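Aminotransferase, class V family protein (Trichomonas vaginalis, PDB 5F8V) probably catalyses the pyridoxal-phosphate-dependent transfer of an amino group between O-phospho-L-serine and 2-oxoglutarate in the pathway of serine biosynthesis. Local coordinates at residues A[63-66]-A[67-71]; A[212-216]-A[217-221]; A[279-282]-A[283-287]. One frame throughout, in Å; residues are numbered along the deposited sequence.

Overall arrangement
Interactions 1 and 2 are neighbours in the mixed sheet of the pyridoxal-phosphate-binding fold, their centres about 11 Å apart. Interaction 1 (63-71) turns the chain from helix 46-63 into strand 69-75, an outermost strand of the sheet within this chain; interaction 2 (212-221) ends the adjoining antiparallel strand 209-215. The two strands join where Asn68 and Asn70 pair with Lys216 and Ile214. Interaction 3 (279-287) comes last along the chain, at the C-terminal end of helix 267-286, about 41 Å from interaction 2, centre to centre, and touches neither of the others. Interactions 1 and 2 thus shape one edge of the sheet, while interaction 3 is separate helix-end packing.

Interaction 1: residues A[63-66]-A[67-71]; sequences LQVP and ENFNI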
loop_
_atom_site.group_PDB
_atom_site.type_symbol
_atom_site.label_atom_id
_atom_site.label_comp_id
_atom_site.label_asym_id
_atom_site.label_seq_id
_atom_site.Cartn_x
_atom_site.Cartn_y
_atom_site.Cartn_z
ATOM N N LEU A 63 -13.856 -4.192 -18.025
ATOM C CA LEU A 63 -14.496 -2.872 -18.123
ATOM C C LEU A 63 -14.637 -2.320 -19.539
ATOM O O LEU A 63 -15.345 -1.341 -19.729
ATOM C CB LEU A 63 -13.715 -1.854 -17.297
ATOM C CG LEU A 63 -14.020 -1.763 -15.809
ATOM C CD1 LEU A 63 -12.885 -1.009 -15.129
ATOM C CD2 LEU A 63 -15.351 -1.072 -15.563
ATOM N N GLN A 64 -13.963 -2.929 -20.513
ATOM C CA GLN A 64 -13.824 -2.357 -21.857
ATOM C C GLN A 64 -13.333 -0.921 -21.754
ATOM O O GLN A 64 -13.932 0.005 -22.304
ATOM C CB GLN A 64 -15.131 -2.470 -22.660
ATOM C CG GLN A 64 -15.537 -3.904 -22.974
ATOM C CD GLN A 64 -14.569 -4.583 -23.932
ATOM O OE1 GLN A 64 -14.677 -4.422 -25.152
ATOM N NE2 GLN A 64 -13.616 -5.347 -23.386
ATOM N N VAL A 65 -12.230 -0.751 -21.030
ATOM C CA VAL A 65 -11.607 0.549 -20.886
ATOM C C VAL A 65 -11.038 0.920 -22.265
ATOM O O VAL A 65 -10.214 0.185 -22.790
ATOM C CB VAL A 65 -10.471 0.555 -19.832
ATOM C CG1 VAL A 65 -9.882 1.951 -19.711
ATOM C CG2 VAL A 65 -10.964 0.049 -18.470
ATOM N N PRO A 66 -11.473 2.054 -22.848
ATOM C CA PRO A 66 -10.914 2.435 -24.158
ATOM C C PRO A 66 -9.412 2.764 -24.119
ATOM O O PRO A 66 -8.869 3.095 -23.062
ATOM C CB PRO A 66 -11.738 3.666 -24.557
ATOM C CG PRO A 66 -12.923 3.689 -23.645
ATOM C CD PRO A 66 -12.474 3.032 -22.380
ATOM N N GLU A 67 -8.761 2.682 -25.276
ATOM C CA GLU A 67 -7.302 2.798 -25.357
ATOM C C GLU A 67 -6.746 4.211 -25.117
ATOM O O GLU A 67 -5.538 4.367 -24.948
ATOM C CB GLU A 67 -6.776 2.256 -26.700
ATOM C CG GLU A 67 -7.152 0.807 -27.012
ATOM C CD GLU A 67 -6.603 -0.224 -26.028
ATOM O OE1 GLU A 67 -7.156 -1.346 -25.998
ATOM O OE2 GLU A 67 -5.625 0.055 -25.298
ATOM N N ASN A 68 -7.600 5.231 -25.078
ATOM C CA ASN A 68 -7.169 6.570 -24.612
ATOM C C ASN A 68 -7.098 6.722 -23.072
ATOM O O ASN A 68 -6.904 7.833 -22.575
ATOM C CB ASN A 68 -8.031 7.688 -25.229
ATOM C CG ASN A 68 -9.498 7.585 -24.848
ATOM O OD1 ASN A 68 -10.033 6.490 -24.749
ATOM N ND2 ASN A 68 -10.159 8.723 -24.679
ATOM N N PHE A 69 -7.242 5.618 -22.335
ATOM C CA PHE A 69 -7.070 5.603 -20.885
ATOM C C PHE A 69 -5.905 4.717 -20.468
ATOM O O PHE A 69 -5.768 3.615 -20.965
ATOM C CB PHE A 69 -8.347 5.103 -20.213
ATOM C CG PHE A 69 -9.484 6.062 -20.307
ATOM C CD1 PHE A 69 -9.822 6.875 -19.227
ATOM C CD2 PHE A 69 -10.220 6.165 -21.477
ATOM C CE1 PHE A 69 -10.883 7.765 -19.313
ATOM C CE2 PHE A 69 -11.275 7.063 -21.576
ATOM C CZ PHE A 69 -11.606 7.865 -20.489
ATOM N N ASN A 70 -5.075 5.220 -19.560
ATOM C CA ASN A 70 -4.090 4.404 -18.837
ATOM C C ASN A 70 -4.744 3.732 -17.625
ATOM O O ASN A 70 -5.680 4.287 -17.047
ATOM C CB ASN A 70 -2.928 5.259 -18.326
ATOM C CG ASN A 70 -2.182 5.966 -19.443
ATOM O OD1 ASN A 70 -1.593 5.327 -20.306
ATOM N ND2 ASN A 70 -2.199 7.287 -19.420
ATOM N N ILE A 71 -4.233 2.560 -17.244
ATOM C CA ILE A 71 -4.688 1.836 -16.059
ATOM C C ILE A 71 -3.509 1.722 -15.105
ATOM O O ILE A 71 -2.440 1.237 -15.492
ATOM C CB ILE A 71 -5.245 0.434 -16.409
ATOM C CG1 ILE A 71 -6.429 0.554 -17.384
ATOM C CG2 ILE A 71 -5.690 -0.302 -15.142
ATOM C CD1 ILE A 71 -6.932 -0.768 -17.936
#
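The ring of Phe69 has the carbonyl oxygen of Pro66 at its edge, near the ring plane, while CG1 of Val65 approaches obliquely. An edge-to-face contact with the ring of Trp190 adds an aromatic partner from elsewhere in the chain. The framework is a type I beta turn from Pro66 to Phe69, which carries the chain from helix 46-63 into strand 69-75. It is closed by the bond from Phe69 N to Pro66 O (3.1 Å), the donor standing above the carbonyl plane. Pro66 contributes its carbonyl oxygen as the acceptor, so its lack of an N-H costs the turn nothing. Its ring lies alongside that of Phe69, both pointing the same way, with Pro66 CD 4.0 Å from Phe69 CD2.

Before the turn, Gln64 takes positive phi as the C-prime residue of a Schellman motif that ends the helix, and Val65 then faces inward. Valine's beta-branch gives it two methyls, one for Phe69 and one for Ile71. CG1, anti to the backbone N (chi1 -179°), meets Phe69 CB at 3.5 Å, the two side chains crossing at about a right angle. Arg60, on the preceding helix, ties the bend together by donating to both Val65 O and Phe69 O. The other branch of the valine meets the isoleucine end-on, Val65 CG2 lying 4.1 Å from Ile71 CD1.

Interaction 2: residues A[212-216]-A[217-221]; sequences VIIRK and DMLER
Arg215 O accepts the N-H of Met218 at 3.0 Å, and this bond starts the short turn of helical backbone, 217-220, that follows strand 209-215 of the mixed sheet. The donor sits well above the carbonyl plane, 43° out of it, and the N-H...O angle of 139° is likewise bent, as suits a tight i to i+3 turn. The next such bond, from Leu219 N to Lys216 O at 3.3 Å, is weak.

Beside this backbone turn, Arg215 and Asp217 form a salt bridge in which Arg215 NH1 donates to Asp217 OD2 at 3.2 Å. The oxygen offers its syn lone pair and lies close to the guanidinium plane; the two flat groups are nearly coplanar, 21° apart. Aspartate supplies the opposite charge two residues on, but the arginine chain is modelled too tightly against the carboxylate for the details of its fit to be trusted. Lys216 points the other way, and its NZ reaches the carbonyl oxygen of Glu67 beside the neighbouring strand.

Toward helices 78-89 and 233-238, Ile214 and Leu219 cross at about a right angle, and Phe89 and Tyr233 pack against both, an apolar setting that suits aliphatic side chains. The methyl doing the touching is Ile214 CG2, anti to the backbone N and 3.7 Å from Leu219 CG.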
loop_
_atom_site.group_PDB
_atom_site.type_symbol
_atom_site.label_atom_id
_atom_site.label_comp_id
_atom_site.label_asym_id
_atom_site.label_seq_id
_atom_site.Cartn_x
_atom_site.Cartn_y
_atom_site.Cartn_z
ATOM N N VAL A 212 -6.219 3.268 -10.379
ATOM C CA VAL A 212 -6.476 4.594 -10.931
ATOM C C VAL A 212 -6.513 4.462 -12.455
ATOM O O VAL A 212 -5.576 3.939 -13.065
ATOM C CB VAL A 212 -5.416 5.631 -10.492
ATOM C CG1 VAL A 212 -5.899 7.042 -10.790
ATOM C CG2 VAL A 212 -5.103 5.501 -9.006
ATOM N N ILE A 213 -7.612 4.911 -13.054
ATOM C CA ILE A 213 -7.810 4.874 -14.499
ATOM C C ILE A 213 -7.889 6.311 -14.975
ATOM O O ILE A 213 -8.764 7.053 -14.522
ATOM C CB ILE A 213 -9.095 4.103 -14.867
ATOM C CG1 ILE A 213 -8.931 2.623 -14.494
ATOM C CG2 ILE A 213 -9.423 4.263 -16.353
ATOM C CD1 ILE A 213 -10.183 1.782 -14.659
ATOM N N ILE A 214 -6.988 6.701 -15.886
ATOM C CA ILE A 214 -6.801 8.117 -16.259
ATOM C C ILE A 214 -6.853 8.324 -17.771
ATOM O O ILE A 214 -6.164 7.622 -18.515
ATOM C CB ILE A 214 -5.441 8.665 -15.759
ATOM C CG1 ILE A 214 -5.245 8.358 -14.268
ATOM C CG2 ILE A 214 -5.331 10.173 -16.035
ATOM C CD1 ILE A 214 -3.845 8.600 -13.745
ATOM N N ARG A 215 -7.653 9.298 -18.214
ATOM C CA ARG A 215 -7.727 9.654 -19.637
ATOM C C ARG A 215 -6.405 10.352 -20.009
ATOM O O ARG A 215 -5.962 11.250 -19.293
ATOM C CB ARG A 215 -8.924 10.583 -19.897
ATOM C CG ARG A 215 -9.421 10.597 -21.341
ATOM C CD ARG A 215 -9.876 11.985 -21.769
ATOM N NE ARG A 215 -11.185 12.393 -21.282
ATOM C CZ ARG A 215 -11.576 13.654 -21.074
ATOM N NH1 ARG A 215 -10.768 14.693 -21.304
ATOM N NH2 ARG A 215 -12.805 13.879 -20.621
ATOM N N LYS A 216 -5.788 9.935 -21.113
ATOM C CA LYS A 216 -4.400 10.341 -21.439
ATOM C C LYS A 216 -4.123 11.848 -21.562
ATOM O O LYS A 216 -3.062 12.300 -21.128
ATOM C CB LYS A 216 -3.894 9.606 -22.694
ATOM C CG LYS A 216 -3.533 8.163 -22.419
ATOM C CD LYS A 216 -3.223 7.386 -23.682
ATOM C CE LYS A 216 -2.798 5.973 -23.329
ATOM N NZ LYS A 216 -2.709 5.102 -24.527
ATOM N N ASP A 217 -5.048 12.617 -22.140
ATOM C CA ASP A 217 -4.884 14.090 -22.226
ATOM C C ASP A 217 -4.943 14.811 -20.866
ATOM O O ASP A 217 -4.425 15.927 -20.745
ATOM C CB ASP A 217 -5.886 14.741 -23.204
ATOM C CG ASP A 217 -7.333 14.531 -22.795
ATOM O OD1 ASP A 217 -7.625 13.398 -22.371
ATOM O OD2 ASP A 217 -8.161 15.466 -22.898
ATOM N N MET A 218 -5.538 14.181 -19.847
ATOM C CA MET A 218 -5.528 14.745 -18.486
ATOM C C MET A 218 -4.106 14.819 -17.919
ATOM O O MET A 218 -3.778 15.752 -17.196
ATOM C CB MET A 218 -6.423 13.940 -17.532
ATOM C CG MET A 218 -7.903 13.935 -17.895
ATOM S SD MET A 218 -8.695 15.536 -17.684
ATOM C CE MET A 218 -8.728 15.684 -15.900
ATOM N N LEU A 219 -3.267 13.841 -18.258
ATOM C CA LEU A 219 -1.866 13.835 -17.837
ATOM C C LEU A 219 -0.943 14.750 -18.652
ATOM O O LEU A 219 0.206 14.968 -18.254
ATOM C CB LEU A 219 -1.326 12.409 -17.841
ATOM C CG LEU A 219 -1.980 11.486 -16.813
ATOM C CD1 LEU A 219 -1.432 10.081 -16.974
ATOM C CD2 LEU A 219 -1.753 11.988 -15.392
ATOM N N GLU A 220 -1.433 15.299 -19.765
ATOM C CA GLU A 220 -0.730 16.392 -20.449
ATOM C C GLU A 220 -0.706 17.685 -19.602
ATOM O O GLU A 220 0.116 18.573 -19.844
ATOM C CB GLU A 220 -1.338 16.663 -21.837
ATOM C CG GLU A 220 -1.189 15.501 -22.821
ATOM C CD GLU A 220 -1.822 15.758 -24.190
ATOM O OE1 GLU A 220 -2.278 16.889 -24.463
ATOM O OE2 GLU A 220 -1.863 14.818 -25.011
ATOM N N ARG A 221 -1.587 17.779 -18.603
ATOM C CA ARG A 221 -1.628 18.941 -17.707
ATOM C C ARG A 221 -0.398 18.956 -16.798
ATOM O O ARG A 221 0.114 17.893 -16.443
ATOM C CB ARG A 221 -2.900 18.927 -16.854
ATOM C CG ARG A 221 -4.184 18.961 -17.669
ATOM C CD ARG A 221 -5.410 18.886 -16.790
ATOM N NE ARG A 221 -6.628 19.029 -17.588
ATOM C CZ ARG A 221 -7.832 19.321 -17.103
ATOM N NH1 ARG A 221 -8.028 19.508 -15.797
ATOM N NH2 ARG A 221 -8.858 19.426 -17.936
#

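Interaction 3: residues A[279-282]-A[283-287]; sequences KKVY and EAIDS
Ile285 makes the apolar contacts, through its terminal methyl CD1. Tyr282 lies alongside it, pointing the same way, with Tyr282 CD1 3.9 Å from Ile285 CD1; the methyl stands oblique to the phenol ring. Val281 comes across obliquely and brings CG1 to 4.1 Å from Ile285 CD1. With CG1 of Ile285 anti to the carbonyl carbon (chi1 -66°), CD1 is carried back toward both residues of the preceding turn. An apolar side chain suits the spot, which is buried against Met365 and Phe307. Met305 touches Val281 and Tyr282, and this face packs against strand 304-307 and helix 355-367.

The backbone bonds are those of an alpha helix, i to i+4, at the C-terminal end of helix 267-286. The straightest runs from Asp286 N to Tyr282 O, 2.8 Å at 175°. Glu283 N bonds Lys279 O at 2.9 Å, with Ala284 and Ile285 continuing the pattern.

Polar side chains act at the end and the flank. Tyr282 OH bonds Ser301 O, giving a buried tyrosine a polar partner, and Asp286 forms a salt bridge with Arg300. Glu283 O receives two donors from Ser287: its backbone N at 3.1 Å and its hydroxyl OG at 2.6 Å.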
loop_
_atom_site.group_PDB
_atom_site.type_symbol
_atom_site.label_atom_id
_atom_site.label_comp_id
_atom_site.label_asym_id
_atom_site.label_seq_id
_atom_site.Cartn_x
_atom_site.Cartn_y
_atom_site.Cartn_z
ATOM N N LYS A 279 -32.582 -5.600 -3.864
ATOM C CA LYS A 279 -34.057 -5.573 -3.885
ATOM C C LYS A 279 -34.657 -6.360 -2.704
ATOM O O LYS A 279 -35.565 -5.875 -2.024
ATOM C CB LYS A 279 -34.568 -6.125 -5.220
ATOM C CG LYS A 279 -36.066 -5.988 -5.457
ATOM C CD LYS A 279 -36.494 -6.827 -6.658
ATOM C CE LYS A 279 -37.969 -6.622 -7.003
ATOM N NZ LYS A 279 -38.211 -5.278 -7.604
ATOM N N LYS A 280 -34.126 -7.554 -2.461
ATOM C CA LYS A 280 -34.493 -8.351 -1.277
ATOM C C LYS A 280 -34.245 -7.593 0.041
ATOM O O LYS A 280 -35.115 -7.570 0.906
ATOM C CB LYS A 280 -33.735 -9.685 -1.258
ATOM C CG LYS A 280 -34.164 -10.680 -2.337
ATOM C CD LYS A 280 -33.448 -12.016 -2.150
ATOM C CE LYS A 280 -34.101 -13.132 -2.962
ATOM N NZ LYS A 280 -33.340 -14.412 -2.865
ATOM N N VAL A 281 -33.083 -6.953 0.176
ATOM C CA VAL A 281 -32.748 -6.247 1.419
ATOM C C VAL A 281 -33.695 -5.053 1.602
ATOM O O VAL A 281 -34.207 -4.848 2.699
ATOM C CB VAL A 281 -31.273 -5.785 1.489
ATOM C CG1 VAL A 281 -31.007 -4.989 2.755
ATOM C CG2 VAL A 281 -30.310 -6.963 1.410
ATOM N N TYR A 282 -33.936 -4.288 0.530
ATOM C CA TYR A 282 -34.821 -3.114 0.610
ATOM C C TYR A 282 -36.277 -3.479 0.857
ATOM O O TYR A 282 -36.963 -2.778 1.594
ATOM C CB TYR A 282 -34.705 -2.211 -0.639
ATOM C CG TYR A 282 -33.434 -1.390 -0.659
ATOM C CD1 TYR A 282 -33.153 -0.496 0.367
ATOM C CD2 TYR A 282 -32.501 -1.507 -1.705
ATOM C CE1 TYR A 282 -31.999 0.258 0.368
ATOM C CE2 TYR A 282 -31.334 -0.743 -1.714
ATOM C CZ TYR A 282 -31.089 0.144 -0.669
ATOM O OH TYR A 282 -29.942 0.919 -0.617
ATOM N N GLU A 283 -36.751 -4.556 0.240
ATOM C CA GLU A 283 -38.096 -5.059 0.518
ATOM C C GLU A 283 -38.222 -5.568 1.974
ATOM O O GLU A 283 -39.273 -5.411 2.573
ATOM C CB GLU A 283 -38.541 -6.114 -0.518
ATOM C CG GLU A 283 -39.858 -6.850 -0.238
ATOM C CD GLU A 283 -41.100 -5.951 -0.163
ATOM O OE1 GLU A 283 -41.001 -4.759 0.202
ATOM O OE2 GLU A 283 -42.210 -6.451 -0.455
ATOM N N ALA A 284 -37.152 -6.134 2.540
ATOM C CA ALA A 284 -37.138 -6.497 3.964
ATOM C C ALA A 284 -37.170 -5.251 4.877
ATOM O O ALA A 284 -37.813 -5.273 5.931
ATOM C CB ALA A 284 -35.943 -7.377 4.292
ATOM N N ILE A 285 -36.491 -4.175 4.469
ATOM C CA ILE A 285 -36.576 -2.907 5.191
ATOM C C ILE A 285 -38.002 -2.343 5.075
ATOM O O ILE A 285 -38.705 -2.232 6.078
ATOM C CB ILE A 285 -35.546 -1.868 4.687
ATOM C CG1 ILE A 285 -34.113 -2.332 4.985
ATOM C CG2 ILE A 285 -35.807 -0.495 5.307
ATOM C CD1 ILE A 285 -33.053 -1.657 4.137
ATOM N N ASP A 286 -38.420 -2.044 3.846
ATOM C CA ASP A 286 -39.655 -1.285 3.569
ATOM C C ASP A 286 -40.939 -1.951 4.072
ATOM O O ASP A 286 -41.832 -1.265 4.584
ATOM C CB ASP A 286 -39.800 -0.995 2.066
ATOM C CG ASP A 286 -38.776 0.018 1.546
ATOM O OD1 ASP A 286 -38.082 0.676 2.340
ATOM O OD2 ASP A 286 -38.658 0.157 0.313
ATOM N N SER A 287 -41.020 -3.272 3.942
ATOM C CA SER A 287 -42.223 -4.023 4.323
ATOM C C SER A 287 -42.358 -4.303 5.825
ATOM O O SER A 287 -43.359 -4.878 6.245
ATOM C CB SER A 287 -42.277 -5.352 3.567
ATOM O OG SER A 287 -41.290 -6.245 4.044
#